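Local coordinates for protein CS1 fimbrial subunit A (Escherichia coli, PDB 4HJI) that forms the pilin subunit of CS1 fimbriae, surface filaments of enterotoxigenic bacteria that enable them to colonize the host epithelium, at residues L41-S44 / N49-A52; N109-A114 / S123-S128. All coordinates share one frame; numbering follows the deposited sequence. Where two conformers were deposited one is given.

Interaction 1 comes first along the chain and is complete before interaction 2 begins. Their centres lie 25 Å apart, and their nearest atoms are about 5 Å apart without touching. Interaction 1 is the turn end of the hairpin made by strands 38-44 and 49-61. Interaction 2 sets the short helix 108-111 and the residues after it against strand 119-131. Strands 49-61 and 119-131 are antiparallel neighbours, so both contacts feed into one sheet system. They occupy different stretches of an elongated beta-sandwich, consistent with the immunoglobulin-like fold of chaperone-usher pilins. One closes a hairpin; the other holds a helical connection to a strand.

Interaction 1: residues L41-S44 / N49-A52; sequences LTYS and NFEA
Tyr43 and Phe50 form the tightly packed side of this antiparallel hairpin. They face each other as a non-hydrogen-bonded pair, with CA atoms 4.4 Å apart. Their rings make an edge-to-face stack, centroids 5.2 Å apart and planes at 60°. The Tyr43 edge carrying CD2 sits over one face of the Phe50 ring, offset toward its rim. With CG anti to the backbone N (chi1 -174°), the Tyr43 ring swings over Phe50, and CD2 comes 3.7 Å from Phe50 CE2. Leu41 CB adds an apolar contact to Phe50 CD2 at 4.0 Å.

The backbones are joined by Glu51 N to Thr42 O at 2.9 Å, almost straight at 171°, and by Ser44 N to Asn49 O at 2.8 Å. The return bond from Asn49 N to Ser44 O is weak. Asn49 also turns OD1 back to its neighbour, accepting from Phe50 N.

The side with Thr42 and Glu51 is looser and more exposed. Glu51 bends at chi2 and brings OE1 only to 3.7 Å from Ser44 CB. Beyond the last direct backbone bond, a water links Thr42 N and Glu51 O.

Strand 163-173 runs parallel to strand 38-44. Its Ala171 and Val173 pack on Phe50, and Val169 packs on Leu41. Ala131 of strand 119-131 touches both Leu41 and Phe50.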
ATOM      1  N   LEU A  41       5.202   3.805  11.026  1.00 15.53           N
ATOM      2  CA  LEU A  41       5.347   5.162  10.509  1.00 15.99           C
ATOM      3  C   LEU A  41       6.099   6.052  11.478  1.00 17.12           C
ATOM      4  O   LEU A  41       6.125   5.820  12.691  1.00 17.57           O
ATOM      5  CB  LEU A  41       3.983   5.778  10.202  1.00 15.79           C
ATOM      6  CG  LEU A  41       3.056   4.928   9.345  1.00 14.99           C
ATOM      7  CD1 LEU A  41       1.733   5.649   9.219  1.00 15.16           C
ATOM      8  CD2 LEU A  41       3.680   4.669   7.991  1.00 14.67           C
ATOM      9  N   THR A  42       6.739   7.073  10.935  1.00 17.76           N
ATOM     10  CA  THR A  42       7.501   8.005  11.737  1.00 19.03           C
ATOM     11  C   THR A  42       6.708   9.297  11.925  1.00 19.73           C
ATOM     12  O   THR A  42       6.255   9.881  10.957  1.00 19.56           O
ATOM     13  CB  THR A  42       8.847   8.306  11.060  1.00 19.62           C
ATOM     14  OG1 THR A  42       9.615   7.092  11.011  1.00 19.47           O
ATOM     15  CG2 THR A  42       9.615   9.347  11.830  1.00 20.90           C
ATOM     16  N   TYR A  43       6.526   9.711  13.175  1.00 20.60           N
ATOM     17  CA  TYR A  43       5.842  10.961  13.472  1.00 21.65           C
ATOM     18  C   TYR A  43       6.807  12.143  13.399  1.00 22.91           C
ATOM     19  O   TYR A  43       7.999  12.009  13.711  1.00 23.56           O
ATOM     20  CB  TYR A  43       5.207  10.857  14.855  1.00 22.09           C
ATOM     21  CG  TYR A  43       4.336  12.010  15.274  1.00 22.99           C
ATOM     22  CD1 TYR A  43       4.696  12.810  16.347  1.00 24.38           C
ATOM     23  CD2 TYR A  43       3.134  12.277  14.634  1.00 22.68           C
ATOM     24  CE1 TYR A  43       3.900  13.864  16.758  1.00 25.34           C
ATOM     25  CE2 TYR A  43       2.328  13.329  15.041  1.00 23.69           C
ATOM     26  CZ  TYR A  43       2.724  14.120  16.103  1.00 24.96           C
ATOM     27  OH  TYR A  43       1.940  15.157  16.543  1.00 26.16           O
ATOM     28  N   SER A  44       6.292  13.292  12.956  1.00 23.61           N
ATOM     29  CA  SER A  44       7.052  14.521  12.875  1.00 24.98           C
ATOM     30  C   SER A  44       6.327  15.569  13.716  1.00 26.06           C
ATOM     31  O   SER A  44       5.339  16.144  13.263  1.00 26.10           O
ATOM     32  CB  SER A  44       7.162  14.975  11.413  1.00 24.92           C
ATOM     33  OG  SER A  44       7.834  16.214  11.293  1.00 26.39           O
ATOM     34  N   ASN A  49       2.151  15.486  12.197  1.00 24.67           N
ATOM     35  CA  ASN A  49       1.791  14.528  11.154  1.00 23.23           C
ATOM     36  C   ASN A  49       2.900  13.504  10.890  1.00 22.27           C
ATOM     37  O   ASN A  49       4.028  13.628  11.356  1.00 22.74           O
ATOM     38  CB  ASN A  49       1.419  15.272   9.852  1.00 23.60           C
ATOM     39  CG  ASN A  49       0.318  14.572   9.056  1.00 22.80           C
ATOM     40  OD1 ASN A  49       0.084  13.369   9.209  1.00 21.68           O
ATOM     41  ND2 ASN A  49      -0.364  15.342   8.184  1.00 23.66           N
ATOM     42  N   PHE A  50       2.544  12.486  10.133  1.00 20.95           N
ATOM     43  CA  PHE A  50       3.432  11.386   9.856  1.00 20.05           C
ATOM     44  C   PHE A  50       4.151  11.560   8.551  1.00 19.89           C
ATOM     45  O   PHE A  50       3.633  12.198   7.623  1.00 20.08           O
ATOM     46  CB  PHE A  50       2.609  10.124   9.855  1.00 19.05           C
ATOM     47  CG  PHE A  50       2.102   9.782  11.213  1.00 19.30           C
ATOM     48  CD1 PHE A  50       0.824  10.114  11.601  1.00 19.70           C
ATOM     49  CD2 PHE A  50       2.945   9.184  12.129  1.00 19.44           C
ATOM     50  CE1 PHE A  50       0.364   9.794  12.874  1.00 20.03           C
ATOM     51  CE2 PHE A  50       2.503   8.868  13.397  1.00 19.81           C
ATOM     52  CZ  PHE A  50       1.211   9.189  13.775  1.00 20.06           C
ATOM     53  N   GLU A  51       5.372  11.036   8.498  1.00 19.57           N
ATOM     54  CA  GLU A  51       6.129  11.013   7.263  1.00 19.52           C
ATOM     55  C   GLU A  51       5.482   9.985   6.338  1.00 18.57           C
ATOM     56  O   GLU A  51       4.911   8.992   6.790  1.00 17.97           O
ATOM     57  CB  GLU A  51       7.586  10.614   7.520  1.00 19.61           C
ATOM     58  CG  GLU A  51       8.366  11.558   8.422  1.00 20.72           C
ATOM     59  CD  GLU A  51       8.674  12.871   7.755  1.00 21.74           C
ATOM     60  OE1 GLU A  51       9.055  13.825   8.463  1.00 22.76           O
ATOM     61  OE2 GLU A  51       8.536  12.941   6.514  1.00 21.55           O
ATOM     62  N   ALA A  52       5.560  10.233   5.042  1.00 18.73           N
ATOM     63  CA  ALA A  52       5.164   9.193   4.094  1.00 17.88           C
ATOM     64  C   ALA A  52       6.118   8.028   4.221  1.00 17.55           C
ATOM     65  O   ALA A  52       7.300   8.201   4.508  1.00 17.82           O
ATOM     66  CB  ALA A  52       5.166   9.736   2.675  1.00 18.31           C
TER
HETATM   67  O   HOH W   1       6.554   7.122   8.131  1.00 19.19           O

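Interaction 2: residues N109-A114 / S123-S128; sequences NDLNFA and STQKLS
Ser123 meets the end of helix 108-111 through the carbonyl of Leu111. Its backbone N donates to Leu111 O at 2.9 Å, with an N-H...O angle of 152°. With chi1 at 56°, the Ser123 hydroxyl is flanked by both backbone branches and stays near the same oxygen. That approach is long, 3.3 Å from OG to Leu111 O, and at most weak. Asn112 CB lies alongside, 3.6 Å from Ser123 OG.

The second point of touch is between Leu111 and Gln125, whose side chains cross at about a right angle. Leu111 CD2 comes within 4.0 Å of Gln125 CD and 4.1 Å of Gln125 CG. Gln125 is bent at chi2 (-65°), and the bend brings its buried amide end over beside the leucine methyl. Cut back to an alanine, Gln125 would lose CG and CD, and Leu111 CD2 is likely to be left without its neighbour on the strand, with a gap between strand and helix end.

Further out, Asn112 shapes the exit from the helix. It is the first residue to leave helical angles, and its positive phi turns the chain away toward strand 114-116. Leu111 CB also packs over one face of the Phe113 ring, offset toward the rim. In the conformer given, Asp110 OD1 forms a salt bridge with Lys97 NZ.

Ser122 of strand 119-131 touches both Leu111 and Phe113. The backbone of Gln125 bonds to Thr57 of strand 49-61, while its side chain touches Phe94 of strand 87-94. The contact therefore sets the helix end beside strand 119-131 where that strand runs between 49-61 and 87-94.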
ATOM      1  N   ASN A 109       2.236  -1.186 -20.824  1.00 28.96           N
ATOM      2  CA  ASN A 109       3.255  -0.266 -21.332  1.00 29.63           C
ATOM      3  C   ASN A 109       3.874   0.643 -20.253  1.00 28.70           C
ATOM      4  O   ASN A 109       5.034   1.009 -20.352  1.00 29.05           O
ATOM      5  CB  ASN A 109       2.723   0.558 -22.515  1.00 31.12           C
ATOM      6  CG  ASN A 109       2.469  -0.295 -23.738  0.50 32.41           C
ATOM      7  OD1 ASN A 109       3.264  -1.177 -24.062  0.50 32.73           O
ATOM      8  ND2 ASN A 109       1.365  -0.038 -24.428  0.50 33.40           N
ATOM      9  N   ASP A 110       3.086   0.985 -19.236  0.50 27.80           N
ATOM     10  CA  ASP A 110       3.541   1.827 -18.131  0.50 27.10           C
ATOM     11  C   ASP A 110       4.357   1.046 -17.085  0.50 25.86           C
ATOM     12  O   ASP A 110       4.995   1.649 -16.224  0.50 25.30           O
ATOM     13  CB  ASP A 110       2.336   2.497 -17.459  0.50 26.89           C
ATOM     14  CG  ASP A 110       2.736   3.413 -16.314  0.50 26.45           C
ATOM     15  OD1 ASP A 110       1.836   3.889 -15.591  0.50 26.35           O
ATOM     16  OD2 ASP A 110       3.948   3.655 -16.128  0.50 26.72           O
ATOM     17  N   LEU A 111       4.331  -0.285 -17.160  1.00 25.53           N
ATOM     18  CA  LEU A 111       5.112  -1.133 -16.244  1.00 24.75           C
ATOM     19  C   LEU A 111       6.490  -1.495 -16.781  1.00 25.54           C
ATOM     20  O   LEU A 111       7.342  -1.948 -16.023  1.00 24.76           O
ATOM     21  CB  LEU A 111       4.329  -2.387 -15.884  1.00 24.21           C
ATOM     22  CG  LEU A 111       3.129  -2.082 -14.975  1.00 23.47           C
ATOM     23  CD1 LEU A 111       2.097  -3.193 -15.058  1.00 23.60           C
ATOM     24  CD2 LEU A 111       3.537  -1.827 -13.531  1.00 22.54           C
ATOM     25  N   ASN A 112       6.714  -1.287 -18.082  1.00 27.02           N
ATOM     26  CA  ASN A 112       8.034  -1.482 -18.689  1.00 28.26           C
ATOM     27  C   ASN A 112       8.619  -2.859 -18.358  1.00 27.99           C
ATOM     28  O   ASN A 112       9.713  -2.953 -17.808  1.00 28.11           O
ATOM     29  CB  ASN A 112       9.012  -0.396 -18.219  1.00 28.58           C
ATOM     30  CG  ASN A 112       8.527   1.004 -18.516  1.00 29.38           C
ATOM     31  OD1 ASN A 112       8.292   1.370 -19.670  1.00 30.84           O
ATOM     32  ND2 ASN A 112       8.413   1.810 -17.475  1.00 29.12           N
ATOM     33  N   PHE A 113       7.882  -3.914 -18.700  1.00 27.99           N
ATOM     34  CA  PHE A 113       8.220  -5.277 -18.281  1.00 27.81           C
ATOM     35  C   PHE A 113       9.516  -5.760 -18.918  1.00 28.93           C
ATOM     36  O   PHE A 113       9.673  -5.679 -20.135  1.00 30.18           O
ATOM     37  CB  PHE A 113       7.092  -6.260 -18.624  1.00 27.91           C
ATOM     38  CG  PHE A 113       5.946  -6.255 -17.641  1.00 26.68           C
ATOM     39  CD1 PHE A 113       6.126  -6.718 -16.340  1.00 25.62           C
ATOM     40  CD2 PHE A 113       4.675  -5.837 -18.028  1.00 26.79           C
ATOM     41  CE1 PHE A 113       5.083  -6.729 -15.433  1.00 24.66           C
ATOM     42  CE2 PHE A 113       3.624  -5.842 -17.125  1.00 25.82           C
ATOM     43  CZ  PHE A 113       3.821  -6.292 -15.831  1.00 24.83           C
ATOM     44  N   ALA A 114      10.432  -6.239 -18.081  1.00 28.59           N
ATOM     45  CA  ALA A 114      11.678  -6.870 -18.523  1.00 29.82           C
ATOM     46  C   ALA A 114      11.569  -8.387 -18.332  1.00 30.13           C
ATOM     47  O   ALA A 114      10.929  -8.864 -17.395  1.00 29.03           O
ATOM     48  CB  ALA A 114      12.855  -6.328 -17.731  1.00 29.55           C
ATOM     49  N   SER A 123       9.602  -2.409 -14.217  1.00 20.34           N
ATOM     50  CA  SER A 123      10.537  -1.461 -13.631  1.00 20.36           C
ATOM     51  C   SER A 123      10.031  -1.079 -12.235  1.00 19.27           C
ATOM     52  O   SER A 123       8.893  -1.377 -11.871  1.00 18.45           O
ATOM     53  CB  SER A 123      10.644  -0.211 -14.509  1.00 21.20           C
ATOM     54  OG  SER A 123       9.360   0.347 -14.683  1.00 20.90           O
ATOM     55  N   THR A 124      10.871  -0.398 -11.464  1.00 19.37           N
ATOM     56  CA  THR A 124      10.515  -0.049 -10.092  1.00 18.68           C
ATOM     57  C   THR A 124       9.310   0.885 -10.030  1.00 18.33           C
ATOM     58  O   THR A 124       9.250   1.893 -10.751  1.00 18.97           O
ATOM     59  CB  THR A 124      11.720   0.549  -9.335  1.00 19.08           C
ATOM     60  OG1 THR A 124      12.784  -0.402  -9.346  1.00 19.84           O
ATOM     61  CG2 THR A 124      11.369   0.886  -7.910  1.00 18.33           C
ATOM     62  N   GLN A 125       8.367   0.519  -9.161  1.00 17.46           N
ATOM     63  CA  GLN A 125       7.161   1.274  -8.874  1.00 17.18           C
ATOM     64  C   GLN A 125       7.102   1.623  -7.396  1.00 16.57           C
ATOM     65  O   GLN A 125       7.346   0.779  -6.509  1.00 16.00           O
ATOM     66  CB  GLN A 125       5.919   0.486  -9.245  1.00 16.99           C
ATOM     67  CG  GLN A 125       5.964  -0.159 -10.620  1.00 17.82           C
ATOM     68  CD  GLN A 125       6.002   0.844 -11.760  1.00 18.80           C
ATOM     69  OE1 GLN A 125       6.554   0.557 -12.829  1.00 19.78           O
ATOM     70  NE2 GLN A 125       5.430   2.022 -11.544  1.00 18.85           N
ATOM     71  N   LYS A 126       6.751   2.868  -7.114  1.00 16.74           N
ATOM     72  CA  LYS A 126       6.650   3.331  -5.746  1.00 16.47           C
ATOM     73  C   LYS A 126       5.309   2.948  -5.138  1.00 15.70           C
ATOM     74  O   LYS A 126       4.260   3.203  -5.723  1.00 15.95           O
ATOM     75  CB  LYS A 126       6.889   4.841  -5.681  1.00 17.34           C
ATOM     76  CG  LYS A 126       8.306   5.194  -6.070  1.00 18.37           C
ATOM     77  CD  LYS A 126       8.609   6.689  -6.032  1.00 19.55           C
ATOM     78  CE  LYS A 126      10.074   6.930  -6.372  1.00 20.62           C
ATOM     79  NZ  LYS A 126      10.964   5.967  -5.671  1.00 20.45           N
ATOM     80  N   LEU A 127       5.356   2.318  -3.966  1.00 14.97           N
ATOM     81  CA  LEU A 127       4.193   2.111  -3.136  1.00 14.46           C
ATOM     82  C   LEU A 127       4.349   2.963  -1.880  1.00 14.59           C
ATOM     83  O   LEU A 127       5.283   2.754  -1.105  1.00 14.67           O
ATOM     84  CB  LEU A 127       4.072   0.627  -2.765  1.00 13.94           C
ATOM     85  CG  LEU A 127       2.954   0.277  -1.784  1.00 13.46           C
ATOM     86  CD1 LEU A 127       1.561   0.490  -2.371  1.00 13.51           C
ATOM     87  CD2 LEU A 127       3.088  -1.171  -1.347  1.00 13.27           C
ATOM     88  N   SER A 128       3.468   3.942  -1.676  1.00 14.96           N
ATOM     89  CA  SER A 128       3.582   4.871  -0.528  1.00 15.29           C
ATOM     90  C   SER A 128       2.342   4.863   0.367  1.00 15.13           C
ATOM     91  O   SER A 128       1.207   4.889  -0.125  1.00 15.26           O
ATOM     92  CB  SER A 128       3.852   6.320  -0.992  1.00 16.14           C
ATOM     93  OG  SER A 128       3.123   6.473  -2.190  0.50 16.38           O
TER